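Local atomic coordinates of SusD superfamily protein (Bacteroides thetaiotaomicron, PDB entry 3MCX), a protein that is of unknown function but belongs to the SusD family, whose outer-membrane members commonly bind glycans for uptake, and carries zinc in the crystal. Residues A[69-73]-A[74-78]; A[89-92]-A[93-97]; A[197-200]-A[201-205]; A[459-462]-A[463-467]. All coordinates share one frame; numbering follows the deposited sequence. Where two conformers were deposited one is given.

In the fold
Contacts 1 and 4 touch: the backbone O of Ala78, at the end of contact 1, is probably hydrogen-bonded to Gln463 N of contact 4 (2.9 Å), and Val76 CG1 packs on Leu459 CD2 at 3.6 Å. Contact 2 lies within helix 81-106, the helix that follows contact 1 in the chain. Its nearest atoms come within about 4 Å of contact 4, and Trp88 meets both Tyr92 and Glu465. Contact 3 is remote, its centre about 33 Å from that of contact 1, across the chain's centre. The side chains of Tyr92 and Glu465 each lie about 11 Å from that of His165, which has been seen to bind zinc, though no zinc is bound to it in this chain.

Contact 1 (A[69-73]-A[74-78]); sequences SPYYE and YNVLA
Pro70, Tyr71 and Glu73 meet Tyr74, Asn75 and Val76 where the short helix 69-72 ends and the chain turns off toward helix 81-106. Backbone bonds fix the turn. Asn75 N reaches back to Pro70 O at 3.2 Å, in the carbonyl plane. Tyr74 N donates to Tyr71 O at 3.0 Å, lying well above the carbonyl plane (66° out of it). Tyr74 itself has positive phi, and these two bonds into the last turn make the helix end a Schellman motif; Val76 N adds a weak bond to Pro70 O. Tyr71 O and Tyr72 O also accept from Arg52 NH1 and Arg433 NH1, respectively.

The polar side-chain bond is Asn75 ND2 to Glu73 OE1, 3.0 Å. The two chains run side by side with carboxylate and amide nearly perpendicular (87°), and the amide meets the anti side of OE1. A chi1 of 62° sets Asn75 CG between its own N and carbonyl carbon, folding the amide back over the turn. Glu73 OE2 is held by Thr61 and Thr441, and Asn75 ND2 also serves Ser445. An alanine at Asn75 is likely to leave Glu73 OE1 and Ser445 OG without this partner.

Apolar contacts lie beside the turn: Val76 CB abuts Pro70 CB at 3.7 Å, and its CG1 approaches the Tyr71 ring obliquely at CD1, 4.4 Å away. The Tyr74 ring brings an edge to Tyr72 O, CD1 lying 3.5 Å from it, while the hydroxyl reaches Arg52 O and that of Tyr71 bonds Asn83 O and Asn44 ND2.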
loop_
_atom_site.group_PDB
_atom_site.type_symbol
_atom_site.label_atom_id
_atom_site.label_comp_id
_atom_site.label_asym_id
_atom_site.label_seq_id
_atom_site.Cartn_x
_atom_site.Cartn_y
_atom_site.Cartn_z
ATOM N N SER A 69 -7.462 -12.951 -8.589
ATOM C CA SER A 69 -7.495 -13.054 -10.034
ATOM C C SER A 69 -8.308 -11.960 -10.754
ATOM O O SER A 69 -7.897 -11.545 -11.834
ATOM C CB SER A 69 -7.822 -14.474 -10.533
ATOM O OG SER A 69 -9.119 -14.918 -10.182
ATOM N N PRO A 70 -9.456 -11.520 -10.223
ATOM C CA PRO A 70 -10.158 -10.470 -10.961
ATOM C C PRO A 70 -9.394 -9.158 -11.051
ATOM O O PRO A 70 -9.577 -8.418 -12.025
ATOM C CB PRO A 70 -11.449 -10.298 -10.152
ATOM C CG PRO A 70 -11.663 -11.662 -9.475
ATOM C CD PRO A 70 -10.270 -12.033 -9.094
ATOM N N TYR A 71 -8.584 -8.832 -10.040
ATOM C CA TYR A 71 -7.668 -7.697 -10.117
ATOM C C TYR A 71 -6.549 -7.957 -11.138
ATOM O O TYR A 71 -6.289 -7.154 -12.051
ATOM C CB TYR A 71 -7.042 -7.428 -8.782
ATOM C CG TYR A 71 -7.953 -6.932 -7.679
ATOM C CD1 TYR A 71 -9.005 -6.073 -7.900
ATOM C CD2 TYR A 71 -7.667 -7.248 -6.374
ATOM C CE1 TYR A 71 -9.775 -5.575 -6.832
ATOM C CE2 TYR A 71 -8.434 -6.755 -5.291
ATOM C CZ TYR A 71 -9.462 -5.920 -5.525
ATOM O OH TYR A 71 -10.189 -5.479 -4.459
ATOM N N TYR A 72 -5.869 -9.065 -10.950
ATOM C CA TYR A 72 -4.726 -9.450 -11.796
ATOM C C TYR A 72 -5.084 -9.493 -13.268
ATOM O O TYR A 72 -4.274 -9.097 -14.118
ATOM C CB TYR A 72 -4.243 -10.806 -11.301
ATOM C CG TYR A 72 -3.230 -11.535 -12.160
ATOM C CD1 TYR A 72 -1.929 -11.064 -12.311
ATOM C CD2 TYR A 72 -3.570 -12.701 -12.790
ATOM C CE1 TYR A 72 -1.018 -11.767 -13.082
ATOM C CE2 TYR A 72 -2.658 -13.420 -13.536
ATOM C CZ TYR A 72 -1.391 -12.951 -13.681
ATOM O OH TYR A 72 -0.481 -13.680 -14.425
ATOM N N GLU A 73 -6.272 -10.005 -13.591
ATOM C CA GLU A 73 -6.761 -10.158 -14.959
ATOM C C GLU A 73 -7.455 -8.900 -15.508
ATOM O O GLU A 73 -7.899 -8.901 -16.651
ATOM C CB GLU A 73 -7.744 -11.335 -15.021
ATOM C CG GLU A 73 -7.061 -12.658 -14.688
ATOM C CD GLU A 73 -8.020 -13.799 -14.413
ATOM O OE1 GLU A 73 -9.253 -13.640 -14.497
ATOM O OE2 GLU A 73 -7.492 -14.909 -14.094
ATOM N N TYR A 74 -7.594 -7.857 -14.682
ATOM C CA TYR A 74 -8.250 -6.609 -15.136
ATOM C C TYR A 74 -9.629 -6.857 -15.697
ATOM O O TYR A 74 -10.074 -6.241 -16.665
ATOM C CB TYR A 74 -7.337 -5.860 -16.126
ATOM C CG TYR A 74 -6.178 -5.136 -15.455
ATOM C CD1 TYR A 74 -5.045 -5.811 -15.025
ATOM C CD2 TYR A 74 -6.202 -3.762 -15.328
ATOM C CE1 TYR A 74 -4.007 -5.139 -14.413
ATOM C CE2 TYR A 74 -5.173 -3.092 -14.745
ATOM C CZ TYR A 74 -4.056 -3.774 -14.291
ATOM O OH TYR A 74 -3.016 -3.093 -13.685
ATOM N N ASN A 75 -10.373 -7.754 -15.058
ATOM C CA ASN A 75 -11.720 -8.070 -15.503
ATOM C C ASN A 75 -12.795 -7.966 -14.396
ATOM O O ASN A 75 -13.957 -8.284 -14.633
ATOM C CB ASN A 75 -11.774 -9.428 -16.207
ATOM C CG ASN A 75 -11.372 -10.570 -15.322
ATOM O OD1 ASN A 75 -11.401 -10.440 -14.105
ATOM N ND2 ASN A 75 -10.956 -11.678 -15.925
ATOM N N VAL A 76 -12.394 -7.489 -13.238
ATOM C CA VAL A 76 -13.302 -7.353 -12.099
ATOM C C VAL A 76 -14.517 -6.479 -12.445
ATOM O O VAL A 76 -14.395 -5.442 -13.107
ATOM C CB VAL A 76 -12.539 -6.829 -10.857
ATOM C CG1 VAL A 76 -11.980 -5.395 -11.074
ATOM C CG2 VAL A 76 -13.414 -6.903 -9.621
ATOM N N LEU A 77 -15.700 -6.917 -12.024
ATOM C CA LEU A 77 -16.975 -6.280 -12.306
ATOM C C LEU A 77 -17.487 -5.464 -11.123
ATOM O O LEU A 77 -17.130 -5.684 -9.967
ATOM C CB LEU A 77 -18.017 -7.330 -12.632
ATOM C CG LEU A 77 -17.696 -8.280 -13.780
ATOM C CD1 LEU A 77 -18.831 -9.313 -13.939
ATOM C CD2 LEU A 77 -17.440 -7.533 -15.084
ATOM N N ALA A 78 -18.380 -4.520 -11.419
ATOM C CA ALA A 78 -19.017 -3.695 -10.392
ATOM C C ALA A 78 -19.818 -4.480 -9.372
ATOM O O ALA A 78 -20.023 -3.976 -8.270
ATOM C CB ALA A 78 -19.951 -2.689 -11.051
#

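Contact 2 (A[89-92]-A[93-97]); sequences NTVY and KVIRQ
Asn89 O takes the N-H of Lys93 at 2.9 Å, the first of four consecutive i to i+4 bonds in this part of helix 81-106. Val94 N follows on Thr90 O at 3.1 Å, Ile95 N on Val91 O and Arg96 N on Tyr92 O, the last at 2.9 Å with a nearly straight N-H (164°). Asn89 O is gripped twice, since a water also donates to it at 2.7 Å. A second water donates to Asn89 OD1 at 3.0 Å and sits at the edge of the Arg96 guanidinium, in its plane, though its bond to NH1 is weak and Arg96 has two conformers.

In the conformer given, the Arg96 chain, bent at chi3 (-31°), doubles back over the helix and Lys93 CA lies over the centre of one guanidinium face. Its CG comes within 3.1 Å of Tyr92 O on the way. Tyr92 and Ile95 point the same way, Tyr92 CD1 and Ile95 CD1 touching at 4.1 Å. Two side-chain hydroxyls find partners of their own: Thr90 OG1 bonds Leu86 O one turn back, and Tyr92 OH bonds Pro155 O.

Val91 and Tyr92 pack on Leu136 of helix 115-140, where Val91 and Val94 also meet Ser132, whereas Val94 and Lys93 lean on Leu34 of helix 21-36.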
loop_
_atom_site.group_PDB
_atom_site.type_symbol
_atom_site.label_atom_id
_atom_site.label_comp_id
_atom_site.label_asym_id
_atom_site.label_seq_id
_atom_site.Cartn_x
_atom_site.Cartn_y
_atom_site.Cartn_z
ATOM N N ASN A 89 -16.976 -0.204 0.778
ATOM C CA ASN A 89 -17.818 0.042 1.933
ATOM C C ASN A 89 -16.963 0.072 3.206
ATOM O O ASN A 89 -17.248 0.811 4.134
ATOM C CB ASN A 89 -18.909 -1.018 2.088
ATOM C CG ASN A 89 -20.078 -0.823 1.140
ATOM O OD1 ASN A 89 -20.262 0.253 0.570
ATOM N ND2 ASN A 89 -20.909 -1.839 1.033
ATOM N N THR A 90 -15.937 -0.771 3.262
ATOM C CA THR A 90 -15.125 -0.865 4.478
ATOM C C THR A 90 -14.336 0.415 4.684
ATOM O O THR A 90 -14.224 0.896 5.828
ATOM C CB THR A 90 -14.225 -2.111 4.449
ATOM O OG1 THR A 90 -15.048 -3.272 4.210
ATOM C CG2 THR A 90 -13.418 -2.274 5.750
ATOM N N VAL A 91 -13.731 0.966 3.615
ATOM C CA VAL A 91 -12.975 2.207 3.767
ATOM C C VAL A 91 -13.903 3.359 4.101
ATOM O O VAL A 91 -13.579 4.197 4.953
ATOM C CB VAL A 91 -12.029 2.472 2.583
ATOM C CG1 VAL A 91 -11.294 3.791 2.814
ATOM C CG2 VAL A 91 -11.018 1.331 2.455
ATOM N N TYR A 92 -15.088 3.398 3.496
ATOM C CA TYR A 92 -16.053 4.440 3.868
ATOM C C TYR A 92 -16.508 4.308 5.326
ATOM O O TYR A 92 -16.805 5.286 5.981
ATOM C CB TYR A 92 -17.241 4.509 2.890
ATOM C CG TYR A 92 -16.946 5.412 1.729
ATOM C CD1 TYR A 92 -16.823 6.765 1.930
ATOM C CD2 TYR A 92 -16.725 4.896 0.445
ATOM C CE1 TYR A 92 -16.508 7.601 0.883
ATOM C CE2 TYR A 92 -16.408 5.717 -0.593
ATOM C CZ TYR A 92 -16.294 7.078 -0.373
ATOM O OH TYR A 92 -15.913 7.891 -1.419
ATOM N N LYS A 93 -16.603 3.079 5.844
ATOM C CA LYS A 93 -16.936 2.895 7.257
ATOM C C LYS A 93 -15.854 3.528 8.134
ATOM O O LYS A 93 -16.175 4.194 9.116
ATOM C CB LYS A 93 -17.109 1.403 7.597
ATOM C CG LYS A 93 -17.643 1.134 9.003
ATOM C CD LYS A 93 -17.898 -0.396 9.112
ATOM C CE LYS A 93 -18.309 -0.848 10.505
ATOM N NZ LYS A 93 -18.336 -2.367 10.495
ATOM N N VAL A 94 -14.585 3.299 7.787
ATOM C CA VAL A 94 -13.502 3.929 8.528
ATOM C C VAL A 94 -13.637 5.456 8.436
ATOM O O VAL A 94 -13.512 6.142 9.453
ATOM C CB VAL A 94 -12.132 3.492 8.049
ATOM C CG1 VAL A 94 -11.026 4.411 8.629
ATOM C CG2 VAL A 94 -11.884 2.018 8.454
ATOM N N ILE A 95 -13.898 5.999 7.247
ATOM C CA ILE A 95 -14.034 7.456 7.100
ATOM C C ILE A 95 -15.162 7.980 7.996
ATOM O O ILE A 95 -15.000 8.960 8.735
ATOM C CB ILE A 95 -14.256 7.834 5.624
ATOM C CG1 ILE A 95 -12.950 7.636 4.856
ATOM C CG2 ILE A 95 -14.796 9.276 5.522
ATOM C CD1 ILE A 95 -13.081 7.711 3.334
ATOM N N ARG A 96 -16.278 7.292 7.964
ATOM C CA ARG A 96 -17.410 7.691 8.789
ATOM C C ARG A 96 -17.066 7.693 10.277
ATOM O O ARG A 96 -17.427 8.601 10.991
ATOM C CB ARG A 96 -18.636 6.859 8.449
ATOM C CG ARG A 96 -19.110 7.150 7.027
ATOM C CD ARG A 96 -20.359 6.412 6.607
ATOM N NE ARG A 96 -20.565 5.097 7.195
ATOM C CZ ARG A 96 -20.536 4.000 6.464
ATOM N NH1 ARG A 96 -20.318 4.133 5.176
ATOM N NH2 ARG A 96 -20.722 2.841 6.991
ATOM N N GLN A 97 -16.362 6.678 10.723
ATOM C CA GLN A 97 -15.943 6.634 12.115
ATOM C C GLN A 97 -14.976 7.767 12.464
ATOM O O GLN A 97 -15.079 8.361 13.529
ATOM C CB GLN A 97 -15.349 5.271 12.457
ATOM C CG GLN A 97 -16.411 4.158 12.419
ATOM C CD GLN A 97 -15.932 2.846 13.017
ATOM O OE1 GLN A 97 -14.831 2.751 13.546
ATOM N NE2 GLN A 97 -16.790 1.823 12.934
HETATM O O HOH W 1 -19.770 1.846 4.495
HETATM O O HOH W 2 -20.575 2.859 2.036
#

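Contact 3 (A[197-200]-A[201-205]); sequences GYIN and YWAAQ
Asn200, in an extended conformation, brings the chain into helix 201-214, whose first turn closes as Ala204 N donates to Asn200 O at 3.0 Å. Asn200 is the N-cap, and its side chain does the capping: OD1 accepts from Ala203 N at 2.9 Å, nearly along the C=O axis and with the N-H almost straight (169°). The torsion responsible is chi1, 72°, which lays CG between the residue's own N and carbonyl carbon and curls the amide over the helix start. OD1 also lies 3.5 Å from Ala203 CB. The other end of the amide, ND2, comes to the edge of the Trp202 indole, 3.6 Å from CD1, with amide and ring planes 82° apart. ND2 is satisfied by Glu193 O and Tyr236 OH, and this fixes which way round the amide sits. A leucine in place of Asn200 would probably leave Ala203 N without its cap, and Glu193 O and Tyr236 OH without this partner.

Tyr201 CD1 lies over one face of the Trp202 indole, toward its rim. Trp202 NE1 bonds Gln192 O, while Tyr201 OH goes to Asp227. On the apolar side Ile199 CG2 touches Ala203 CB at 4.2 Å and Ala204 CB at 4.4 Å.

Around this buried helix start, Ile199 and Ala204 pack on Val127 of helix 115-140, Trp202 reaches Asp227 and Asn231 of helix 218-231, and Ile199 and Ala203 rest on Phe258 of strand 256-260.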
loop_
_atom_site.group_PDB
_atom_site.type_symbol
_atom_site.label_atom_id
_atom_site.label_comp_id
_atom_site.label_asym_id
_atom_site.label_seq_id
_atom_site.Cartn_x
_atom_site.Cartn_y
_atom_site.Cartn_z
ATOM N N GLY A 197 2.043 0.828 16.438
ATOM C CA GLY A 197 0.648 0.472 16.248
ATOM C C GLY A 197 -0.216 1.622 15.808
ATOM O O GLY A 197 -1.375 1.409 15.482
ATOM N N TYR A 198 0.351 2.833 15.822
ATOM C CA TYR A 198 -0.398 4.091 15.670
ATOM C C TYR A 198 0.380 5.077 14.820
ATOM O O TYR A 198 1.571 4.910 14.603
ATOM C CB TYR A 198 -0.606 4.739 17.026
ATOM C CG TYR A 198 -1.261 3.847 18.024
ATOM C CD1 TYR A 198 -2.575 3.465 17.864
ATOM C CD2 TYR A 198 -0.569 3.377 19.128
ATOM C CE1 TYR A 198 -3.207 2.663 18.782
ATOM C CE2 TYR A 198 -1.191 2.557 20.051
ATOM C CZ TYR A 198 -2.510 2.207 19.868
ATOM O OH TYR A 198 -3.146 1.395 20.768
ATOM N N ILE A 199 -0.294 6.132 14.357
ATOM C CA ILE A 199 0.307 7.141 13.501
ATOM C C ILE A 199 0.952 8.254 14.302
ATOM O O ILE A 199 0.298 8.859 15.152
ATOM C CB ILE A 199 -0.766 7.758 12.575
ATOM C CG1 ILE A 199 -1.267 6.684 11.618
ATOM C CG2 ILE A 199 -0.205 8.951 11.812
ATOM C CD1 ILE A 199 -2.603 7.032 10.954
ATOM N N ASN A 200 2.245 8.510 14.050
ATOM C CA ASN A 200 2.953 9.659 14.593
ATOM C C ASN A 200 3.362 10.636 13.477
ATOM O O ASN A 200 3.012 10.437 12.309
ATOM C CB ASN A 200 4.144 9.209 15.449
ATOM C CG ASN A 200 5.304 8.642 14.626
ATOM O OD1 ASN A 200 5.233 8.570 13.393
ATOM N ND2 ASN A 200 6.372 8.217 15.326
ATOM N N TYR A 201 4.091 11.689 13.855
ATOM C CA TYR A 201 4.487 12.733 12.913
ATOM C C TYR A 201 5.282 12.143 11.741
ATOM O O TYR A 201 5.068 12.530 10.586
ATOM C CB TYR A 201 5.290 13.829 13.657
ATOM C CG TYR A 201 5.880 14.879 12.758
ATOM C CD1 TYR A 201 7.138 14.721 12.195
ATOM C CD2 TYR A 201 5.161 16.042 12.458
ATOM C CE1 TYR A 201 7.670 15.709 11.365
ATOM C CE2 TYR A 201 5.687 17.024 11.647
ATOM C CZ TYR A 201 6.927 16.849 11.104
ATOM O OH TYR A 201 7.411 17.827 10.295
ATOM N N TRP A 202 6.211 11.250 12.070
ATOM C CA TRP A 202 7.108 10.651 11.071
ATOM C C TRP A 202 6.326 9.818 10.068
ATOM O O TRP A 202 6.585 9.910 8.862
ATOM C CB TRP A 202 8.241 9.866 11.765
ATOM C CG TRP A 202 8.874 10.721 12.799
ATOM C CD1 TRP A 202 8.755 10.600 14.154
ATOM C CD2 TRP A 202 9.607 11.928 12.567
ATOM N NE1 TRP A 202 9.406 11.618 14.769
ATOM C CE2 TRP A 202 9.916 12.472 13.825
ATOM C CE3 TRP A 202 10.036 12.602 11.417
ATOM C CZ2 TRP A 202 10.646 13.658 13.978
ATOM C CZ3 TRP A 202 10.763 13.762 11.562
ATOM C CH2 TRP A 202 11.047 14.295 12.835
ATOM N N ALA A 203 5.370 9.025 10.549
ATOM C CA ALA A 203 4.503 8.247 9.678
ATOM C C ALA A 203 3.705 9.162 8.742
ATOM O O ALA A 203 3.533 8.879 7.557
ATOM C CB ALA A 203 3.526 7.404 10.507
ATOM N N ALA A 204 3.147 10.223 9.305
ATOM C CA ALA A 204 2.341 11.140 8.513
ATOM C C ALA A 204 3.147 11.863 7.417
ATOM O O ALA A 204 2.683 11.989 6.284
ATOM C CB ALA A 204 1.593 12.163 9.422
ATOM N N GLN A 205 4.354 12.304 7.729
ATOM C CA GLN A 205 5.198 12.906 6.699
ATOM C C GLN A 205 5.603 11.859 5.665
ATOM O O GLN A 205 5.646 12.180 4.481
ATOM C CB GLN A 205 6.439 13.570 7.319
ATOM C CG GLN A 205 6.199 14.940 7.909
ATOM C CD GLN A 205 6.053 16.006 6.815
ATOM O OE1 GLN A 205 5.087 16.003 6.062
ATOM N NE2 GLN A 205 7.029 16.888 6.713
#

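Contact 4 (A[459-462]-A[463-467]); sequences LPIP and QSEID
Pro462 is the N-cap of helix 463-468, and its carbonyl accepts the first bonds of the helix: Ile466 N bonds Pro462 O at 3.2 Å in the carbonyl plane, and Glu465 N adds a weak bond at 2.9 Å. The ring packs too, with its CB 3.4 Å from Ser464 OG. One residue earlier, Ile461 CG2 reaches over the first turn to Ile466 CD1 at 4.0 Å, the two side chains crossing at about a right angle, and to Glu465 CB at 3.9 Å. With chi1 at -58°, the CG1 branch of Ile461 stands anti to the carbonyl carbon, leaving CG2 to make both contacts.

Further out, Pro462 and Ile461 lie on Trp88 of helix 81-106, and Ile461, whose N is bonded by Gln474 OE1, also meets Phe140 of helix 115-140. Glu465, bent at chi2, carries its carboxylate away from the loop to Trp88 NE1, which bonds OE2. On the helix itself, Gln463 NE2 donates to Asp467 OD1 at 3.0 Å, coming from above the carboxylate plane, 55° out of it.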
loop_
_atom_site.group_PDB
_atom_site.type_symbol
_atom_site.label_atom_id
_atom_site.label_comp_id
_atom_site.label_asym_id
_atom_site.label_seq_id
_atom_site.Cartn_x
_atom_site.Cartn_y
_atom_site.Cartn_z
ATOM N N LEU A 459 -10.964 1.004 -11.005
ATOM C CA LEU A 459 -11.906 -0.069 -10.673
ATOM C C LEU A 459 -13.320 0.413 -10.833
ATOM O O LEU A 459 -13.610 1.591 -10.652
ATOM C CB LEU A 459 -11.690 -0.556 -9.243
ATOM C CG LEU A 459 -10.371 -1.276 -8.969
ATOM C CD1 LEU A 459 -10.309 -1.656 -7.512
ATOM C CD2 LEU A 459 -10.249 -2.524 -9.821
ATOM N N PRO A 460 -14.251 -0.489 -11.147
ATOM C CA PRO A 460 -15.631 -0.063 -11.196
ATOM C C PRO A 460 -16.159 0.348 -9.825
ATOM O O PRO A 460 -15.857 -0.293 -8.843
ATOM C CB PRO A 460 -16.388 -1.292 -11.720
ATOM C CG PRO A 460 -15.524 -2.406 -11.302
ATOM C CD PRO A 460 -14.108 -1.943 -11.312
ATOM N N ILE A 461 -16.935 1.411 -9.819
ATOM C CA ILE A 461 -17.686 1.829 -8.657
ATOM C C ILE A 461 -18.678 0.677 -8.357
ATOM O O ILE A 461 -19.249 0.114 -9.262
ATOM C CB ILE A 461 -18.463 3.114 -8.965
ATOM C CG1 ILE A 461 -17.528 4.274 -9.421
ATOM C CG2 ILE A 461 -19.377 3.559 -7.764
ATOM C CD1 ILE A 461 -16.428 4.642 -8.468
ATOM N N PRO A 462 -18.888 0.340 -7.076
ATOM C CA PRO A 462 -19.799 -0.764 -6.776
ATOM C C PRO A 462 -21.160 -0.552 -7.394
ATOM O O PRO A 462 -21.737 0.548 -7.348
ATOM C CB PRO A 462 -19.888 -0.747 -5.235
ATOM C CG PRO A 462 -18.666 -0.085 -4.769
ATOM C CD PRO A 462 -18.198 0.848 -5.877
ATOM N N GLN A 463 -21.749 -1.627 -7.920
ATOM C CA GLN A 463 -23.053 -1.543 -8.501
ATOM C C GLN A 463 -24.108 -1.099 -7.485
ATOM O O GLN A 463 -25.075 -0.454 -7.845
ATOM C CB GLN A 463 -23.517 -2.884 -9.129
ATOM C CG GLN A 463 -24.725 -2.796 -9.980
ATOM C CD GLN A 463 -24.536 -1.928 -11.198
ATOM O OE1 GLN A 463 -23.437 -1.934 -11.776
ATOM N NE2 GLN A 463 -25.582 -1.221 -11.621
ATOM N N SER A 464 -23.871 -1.440 -6.216
ATOM C CA SER A 464 -24.763 -1.004 -5.128
ATOM C C SER A 464 -24.892 0.520 -5.142
ATOM O O SER A 464 -25.992 1.051 -4.987
ATOM C CB SER A 464 -24.196 -1.471 -3.789
ATOM O OG SER A 464 -22.843 -1.174 -3.630
ATOM N N GLU A 465 -23.772 1.213 -5.328
ATOM C CA GLU A 465 -23.820 2.687 -5.433
ATOM C C GLU A 465 -24.519 3.194 -6.660
ATOM O O GLU A 465 -25.291 4.154 -6.615
ATOM C CB GLU A 465 -22.401 3.277 -5.372
ATOM C CG GLU A 465 -21.699 3.051 -4.084
ATOM C CD GLU A 465 -22.233 3.889 -2.918
ATOM O OE1 GLU A 465 -22.923 4.919 -3.075
ATOM O OE2 GLU A 465 -21.981 3.425 -1.814
ATOM N N ILE A 466 -24.225 2.575 -7.802
ATOM C CA ILE A 466 -24.858 2.964 -9.049
ATOM C C ILE A 466 -26.367 2.793 -9.004
ATOM O O ILE A 466 -27.129 3.675 -9.416
ATOM C CB ILE A 466 -24.272 2.137 -10.242
ATOM C CG1 ILE A 466 -22.750 2.291 -10.342
ATOM C CG2 ILE A 466 -24.979 2.503 -11.547
ATOM C CD1 ILE A 466 -22.242 3.747 -10.513
ATOM N N ASP A 467 -26.807 1.664 -8.469
ATOM C CA ASP A 467 -28.233 1.359 -8.370
ATOM C C ASP A 467 -28.963 2.353 -7.448
ATOM O O ASP A 467 -30.089 2.794 -7.781
ATOM C CB ASP A 467 -28.450 -0.102 -7.915
ATOM C CG ASP A 467 -28.194 -1.147 -9.035
ATOM O OD1 ASP A 467 -28.209 -0.762 -10.213
ATOM O OD2 ASP A 467 -28.026 -2.340 -8.706
#